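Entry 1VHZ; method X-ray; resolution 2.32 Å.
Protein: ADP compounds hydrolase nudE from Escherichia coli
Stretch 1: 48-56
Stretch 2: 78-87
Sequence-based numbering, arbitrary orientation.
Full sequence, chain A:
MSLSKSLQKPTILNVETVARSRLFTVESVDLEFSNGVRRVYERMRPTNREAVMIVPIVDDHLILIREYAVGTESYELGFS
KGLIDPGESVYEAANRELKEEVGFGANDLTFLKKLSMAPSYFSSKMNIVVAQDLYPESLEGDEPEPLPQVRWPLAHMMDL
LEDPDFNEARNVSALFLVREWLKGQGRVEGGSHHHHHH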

ATOM      1  N   ASN A  48       0.159  13.401  11.365  1.00 44.77           N
ATOM      2  CA  ASN A  48       0.620  12.392  12.320  1.00 41.18           C
ATOM      3  C   ASN A  48      -0.562  11.501  12.691  1.00 39.97           C
ATOM      4  O   ASN A  48      -0.450  10.650  13.565  1.00 40.24           O
ATOM      5  CB  ASN A  48       1.300  13.044  13.517  1.00 41.05           C
ATOM      6  CG  ASN A  48       2.705  13.509  13.144  1.00 47.36           C
ATOM      7  OD1 ASN A  48       3.600  12.675  12.993  1.00 51.83           O
ATOM      8  ND2 ASN A  48       2.905  14.807  12.961  1.00 44.36           N
ATOM      9  N   ARG A  49      -1.701  11.730  12.026  1.00 34.47           N
ATOM     10  CA  ARG A  49      -2.897  10.921  12.279  1.00 37.04           C
ATOM     11  C   ARG A  49      -2.666   9.529  11.676  1.00 33.35           C
ATOM     12  O   ARG A  49      -2.357   9.402  10.488  1.00 35.27           O
ATOM     13  CB  ARG A  49      -4.148  11.571  11.702  1.00 29.18           C
ATOM     14  CG  ARG A  49      -5.453  10.900  12.080  1.00 34.40           C
ATOM     15  CD  ARG A  49      -6.065  11.434  13.354  1.00 26.01           C
ATOM     16  NE  ARG A  49      -7.378  10.936  13.661  1.00 27.12           N
ATOM     17  CZ  ARG A  49      -8.549  11.237  13.129  1.00 29.41           C
ATOM     18  NH1 ARG A  49      -9.678  10.659  13.557  1.00 27.98           N
ATOM     19  NH2 ARG A  49      -8.644  12.126  12.155  1.00 33.80           N
ATOM     20  N   GLU A  50      -2.687   8.487  12.502  1.00 28.95           N
ATOM     21  CA  GLU A  50      -2.444   7.149  11.990  1.00 20.23           C
ATOM     22  C   GLU A  50      -3.722   6.335  11.863  1.00 20.66           C
ATOM     23  O   GLU A  50      -4.772   6.673  12.396  1.00 17.51           O
ATOM     24  CB  GLU A  50      -1.407   6.397  12.809  1.00 14.18           C
ATOM     25  CG  GLU A  50      -0.091   7.154  12.958  1.00 22.09           C
ATOM     26  CD  GLU A  50       0.943   6.414  13.780  1.00 27.30           C
ATOM     27  OE1 GLU A  50       0.633   5.358  14.366  1.00 24.81           O
ATOM     28  OE2 GLU A  50       2.100   6.885  13.833  1.00 33.74           O
ATOM     29  N   ALA A  51      -3.593   5.263  11.079  1.00 14.32           N
ATOM     30  CA  ALA A  51      -4.662   4.337  10.829  1.00 14.34           C
ATOM     31  C   ALA A  51      -4.416   3.006  11.528  1.00 14.61           C
ATOM     32  O   ALA A  51      -3.303   2.676  11.952  1.00 13.80           O
ATOM     33  CB  ALA A  51      -4.836   4.104   9.319  1.00 11.06           C
ATOM     34  N   VAL A  52      -5.498   2.237  11.637  1.00 12.40           N
ATOM     35  CA  VAL A  52      -5.464   0.924  12.251  1.00 12.25           C
ATOM     36  C   VAL A  52      -6.267  -0.057  11.389  1.00 13.60           C
ATOM     37  O   VAL A  52      -7.254   0.310  10.745  1.00 11.45           O
ATOM     38  CB  VAL A  52      -6.005   0.925  13.691  1.00 18.48           C
ATOM     39  CG1 VAL A  52      -7.491   1.239  13.743  1.00 19.88           C
ATOM     40  CG2 VAL A  52      -5.755  -0.420  14.383  1.00 13.56           C
ATOM     41  N   MET A  53      -5.753  -1.257  11.243  1.00 12.36           N
ATOM     42  CA  MET A  53      -6.448  -2.298  10.466  1.00 14.27           C
ATOM     43  C   MET A  53      -6.568  -3.489  11.425  1.00 12.71           C
ATOM     44  O   MET A  53      -5.594  -3.829  12.098  1.00 13.18           O
ATOM     45  CB  MET A  53      -5.751  -2.651   9.167  1.00  9.55           C
ATOM     46  CG  MET A  53      -5.923  -4.107   8.720  1.00 29.22           C
ATOM     47  SD  MET A  53      -5.147  -4.476   7.114  1.00 24.00           S
ATOM     48  CE  MET A  53      -3.812  -3.287   7.173  1.00 20.77           C
ATOM     49  N   ILE A  54      -7.760  -4.045  11.540  1.00 11.39           N
ATOM     50  CA  ILE A  54      -7.983  -5.142  12.470  1.00 14.70           C
ATOM     51  C   ILE A  54      -8.315  -6.452  11.779  1.00 15.33           C
ATOM     52  O   ILE A  54      -9.136  -6.523  10.871  1.00 15.93           O
ATOM     53  CB  ILE A  54      -9.146  -4.834  13.445  1.00 14.23           C
ATOM     54  CG1 ILE A  54      -9.000  -3.438  14.025  1.00 11.58           C
ATOM     55  CG2 ILE A  54      -9.198  -5.871  14.561  1.00 17.04           C
ATOM     56  CD1 ILE A  54      -9.647  -2.356  13.193  1.00  9.81           C
ATOM     57  N   VAL A  55      -7.642  -7.488  12.230  1.00 12.39           N
ATOM     58  CA  VAL A  55      -7.802  -8.833  11.736  1.00 13.13           C
ATOM     59  C   VAL A  55      -8.364  -9.717  12.858  1.00 16.32           C
ATOM     60  O   VAL A  55      -7.620 -10.282  13.655  1.00 13.66           O
ATOM     61  CB  VAL A  55      -6.454  -9.392  11.239  1.00 16.67           C
ATOM     62  CG1 VAL A  55      -6.621 -10.805  10.713  1.00  7.50           C
ATOM     63  CG2 VAL A  55      -5.869  -8.496  10.128  1.00 10.51           C
ATOM     64  N   PRO A  56      -9.679  -9.855  12.889  1.00 16.21           N
ATOM     65  CA  PRO A  56     -10.375 -10.663  13.863  1.00 19.58           C
ATOM     66  C   PRO A  56     -10.379 -12.138  13.497  1.00 18.75           C
ATOM     67  O   PRO A  56     -10.580 -12.524  12.342  1.00 20.38           O
ATOM     68  CB  PRO A  56     -11.794 -10.125  13.883  1.00 16.34           C
ATOM     69  CG  PRO A  56     -11.847  -9.020  12.891  1.00 16.13           C
ATOM     70  CD  PRO A  56     -10.659  -9.188  11.984  1.00 17.07           C
TER
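Stretch 2, residues 78-87: GFSKGLIDPG

Stretch 2 lies beside stretch 1 as an antiparallel β-strand partner, held by a short ladder of backbone hydrogen bonds, with a salt bridge near one end and an aromatic contact near the other. The strand of residues 80-83 runs at 160° to the strand of residues 51-56, and their axes approach to 4.5 Å. Both chains are extended, so their peptide groups can face each other across the gap.

The register pairs Ala 51 with Leu 83, Val 52 with Gly 82 and Met 53 with Lys 81. Val 52 and Gly 82 form the hydrogen-bonded pair: Val 52 N donates to Gly 82 O at 2.8 Å, and Gly 82 N returns a bond to Val 52 O at 2.9 Å. Beyond them, Ile 84 N reaches Glu 50 O at 2.8 Å in a nearly linear bond, and Ile 54 N reaches Ser 80 O at 2.9 Å. At the non-hydrogen-bonded pairs the chains draw closer, the CA atoms of Met 53 and Lys 81 lying 4.2 Å apart. Here Lys 81 CA comes within 3.3 Å of Val 52 O, and Met 53 CA within 3.3 Å of Ser 80 O, as CA-H...O contacts.

Water fills in where two of these pairs have only one direct bond. One molecule accepts from Glu 50 N at 2.8 Å and donates to Ile 84 O at 3.0 Å; another accepts from Ser 80 N at 2.8 Å and donates weakly to Ile 54 O at 3.5 Å.

Side chains fill in around this frame. Gly 82 offers none on the face that carries Val 52, whose CB instead packs against Ile 84 CG1 at 4.1 Å. On the face shared by Met 53 and Lys 81, Met 53 CB lies 3.9 Å from Lys 81 CG; the aliphatic part of a lysine can pack in this way while its amine bonds elsewhere, and Lys 81 NZ donates to Phe 79 O at 2.8 Å. Phe 79 points toward stretch 1, where its broad apolar ring receives Val 55 CG2 over one face, 3.8 Å from the ring centroid, in a CH-pi contact.

Near the other end, the long side chain of Arg 49 uses two nitrogens: NE donates to Ile 84 O at 3.0 Å, while NH1 forms a salt bridge with Asp 85 OD1 at 3.0 Å. Both oxygens lie near the guanidinium plane, leaving a face for Leu 83 CD1, 3.8 Å from Arg 49 NH2.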

ATOM      1  N   GLY A  78     -12.153  -7.406   2.558  1.00 19.59           N
ATOM      2  CA  GLY A  78     -10.905  -7.268   3.307  1.00 19.63           C
ATOM      3  C   GLY A  78     -11.099  -7.057   4.794  1.00 16.25           C
ATOM      4  O   GLY A  78     -12.137  -7.360   5.362  1.00 16.99           O
ATOM      5  N   PHE A  79     -10.044  -6.556   5.418  1.00 15.23           N
ATOM      6  CA  PHE A  79     -10.022  -6.314   6.843  1.00 15.02           C
ATOM      7  C   PHE A  79     -10.540  -4.922   7.188  1.00 14.92           C
ATOM      8  O   PHE A  79     -10.378  -3.962   6.441  1.00 15.77           O
ATOM      9  CB  PHE A  79      -8.605  -6.512   7.394  1.00  6.54           C
ATOM     10  CG  PHE A  79      -8.045  -7.872   7.055  1.00 16.83           C
ATOM     11  CD1 PHE A  79      -6.937  -8.000   6.237  1.00 14.63           C
ATOM     12  CD2 PHE A  79      -8.656  -9.023   7.544  1.00 12.69           C
ATOM     13  CE1 PHE A  79      -6.425  -9.255   5.932  1.00 21.21           C
ATOM     14  CE2 PHE A  79      -8.156 -10.273   7.238  1.00 12.72           C
ATOM     15  CZ  PHE A  79      -7.034 -10.397   6.433  1.00 15.25           C
ATOM     16  N   SER A  80     -11.203  -4.866   8.319  1.00 13.49           N
ATOM     17  CA  SER A  80     -11.767  -3.620   8.858  1.00 15.12           C
ATOM     18  C   SER A  80     -10.646  -2.641   9.114  1.00 14.49           C
ATOM     19  O   SER A  80      -9.543  -2.987   9.568  1.00 15.68           O
ATOM     20  CB  SER A  80     -12.595  -4.039  10.092  1.00 17.72           C
ATOM     21  OG  SER A  80     -12.539  -3.042  11.086  1.00 42.59           O
ATOM     22  N   LYS A  81     -10.809  -1.391   8.731  1.00 13.12           N
ATOM     23  CA  LYS A  81      -9.817  -0.346   8.845  1.00 14.18           C
ATOM     24  C   LYS A  81     -10.456   0.955   9.326  1.00 18.07           C
ATOM     25  O   LYS A  81     -11.606   1.238   8.969  1.00 16.59           O
ATOM     26  CB  LYS A  81      -9.252  -0.028   7.419  1.00 20.96           C
ATOM     27  CG  LYS A  81      -8.479  -1.150   6.787  1.00 30.76           C
ATOM     28  CD  LYS A  81      -8.170  -1.013   5.318  1.00 27.50           C
ATOM     29  CE  LYS A  81      -7.692  -2.329   4.708  1.00 33.44           C
ATOM     30  NZ  LYS A  81      -8.788  -3.242   4.237  1.00 13.36           N
ATOM     31  N   GLY A  82      -9.679   1.775  10.011  1.00 19.50           N
ATOM     32  CA  GLY A  82     -10.166   3.069  10.484  1.00 18.20           C
ATOM     33  C   GLY A  82      -8.986   3.920  10.958  1.00 20.01           C
ATOM     34  O   GLY A  82      -7.823   3.539  10.873  1.00 22.00           O
ATOM     35  N   LEU A  83      -9.300   5.089  11.491  1.00 20.09           N
ATOM     36  CA  LEU A  83      -8.308   5.999  11.997  1.00 20.37           C
ATOM     37  C   LEU A  83      -8.187   5.923  13.516  1.00 19.99           C
ATOM     38  O   LEU A  83      -9.134   5.615  14.225  1.00 19.68           O
ATOM     39  CB  LEU A  83      -8.686   7.440  11.600  1.00 15.71           C
ATOM     40  CG  LEU A  83      -8.719   7.702  10.096  1.00 23.53           C
ATOM     41  CD1 LEU A  83      -9.186   9.133   9.817  1.00 24.37           C
ATOM     42  CD2 LEU A  83      -7.345   7.461   9.492  1.00 22.50           C
ATOM     43  N   ILE A  84      -6.972   6.182  13.989  1.00 19.54           N
ATOM     44  CA  ILE A  84      -6.736   6.222  15.442  1.00 19.55           C
ATOM     45  C   ILE A  84      -7.093   7.636  15.903  1.00 18.36           C
ATOM     46  O   ILE A  84      -6.507   8.578  15.354  1.00 19.62           O
ATOM     47  CB  ILE A  84      -5.251   5.940  15.740  1.00 16.95           C
ATOM     48  CG1 ILE A  84      -4.919   4.514  15.268  1.00 14.03           C
ATOM     49  CG2 ILE A  84      -4.965   6.180  17.216  1.00 10.79           C
ATOM     50  CD1 ILE A  84      -3.523   4.029  15.607  1.00 14.40           C
ATOM     51  N   ASP A  85      -8.027   7.814  16.814  1.00 18.44           N
ATOM     52  CA  ASP A  85      -8.355   9.187  17.247  1.00 23.36           C
ATOM     53  C   ASP A  85      -7.251   9.687  18.175  1.00 23.26           C
ATOM     54  O   ASP A  85      -6.650   8.894  18.899  1.00 19.56           O
ATOM     55  CB  ASP A  85      -9.723   9.234  17.919  1.00 21.53           C
ATOM     56  CG  ASP A  85     -10.871   8.830  17.011  1.00 27.19           C
ATOM     57  OD1 ASP A  85     -10.802   9.049  15.787  1.00 25.92           O
ATOM     58  OD2 ASP A  85     -11.889   8.289  17.495  1.00 22.85           O
ATOM     59  N   PRO A  86      -6.948  10.976  18.136  1.00 25.85           N
ATOM     60  CA  PRO A  86      -5.927  11.562  18.993  1.00 28.19           C
ATOM     61  C   PRO A  86      -6.140  11.168  20.447  1.00 27.12           C
ATOM     62  O   PRO A  86      -7.256  11.206  20.967  1.00 29.91           O
ATOM     63  CB  PRO A  86      -6.062  13.059  18.797  1.00 29.46           C
ATOM     64  CG  PRO A  86      -6.885  13.267  17.584  1.00 30.68           C
ATOM     65  CD  PRO A  86      -7.635  11.988  17.300  1.00 28.95           C
ATOM     66  N   GLY A  87      -5.092  10.704  21.114  1.00 26.09           N
ATOM     67  CA  GLY A  87      -5.205  10.280  22.506  1.00 24.62           C
ATOM     68  C   GLY A  87      -5.393   8.779  22.655  1.00 25.36           C
ATOM     69  O   GLY A  87      -5.172   8.222  23.731  1.00 26.60           O
TER
HETATM   70  O   HOH W   1      -3.620   9.201  15.002  1.00 28.69           O
HETATM   71  O   HOH W   2     -12.175  -7.250   9.329  1.00 20.18           O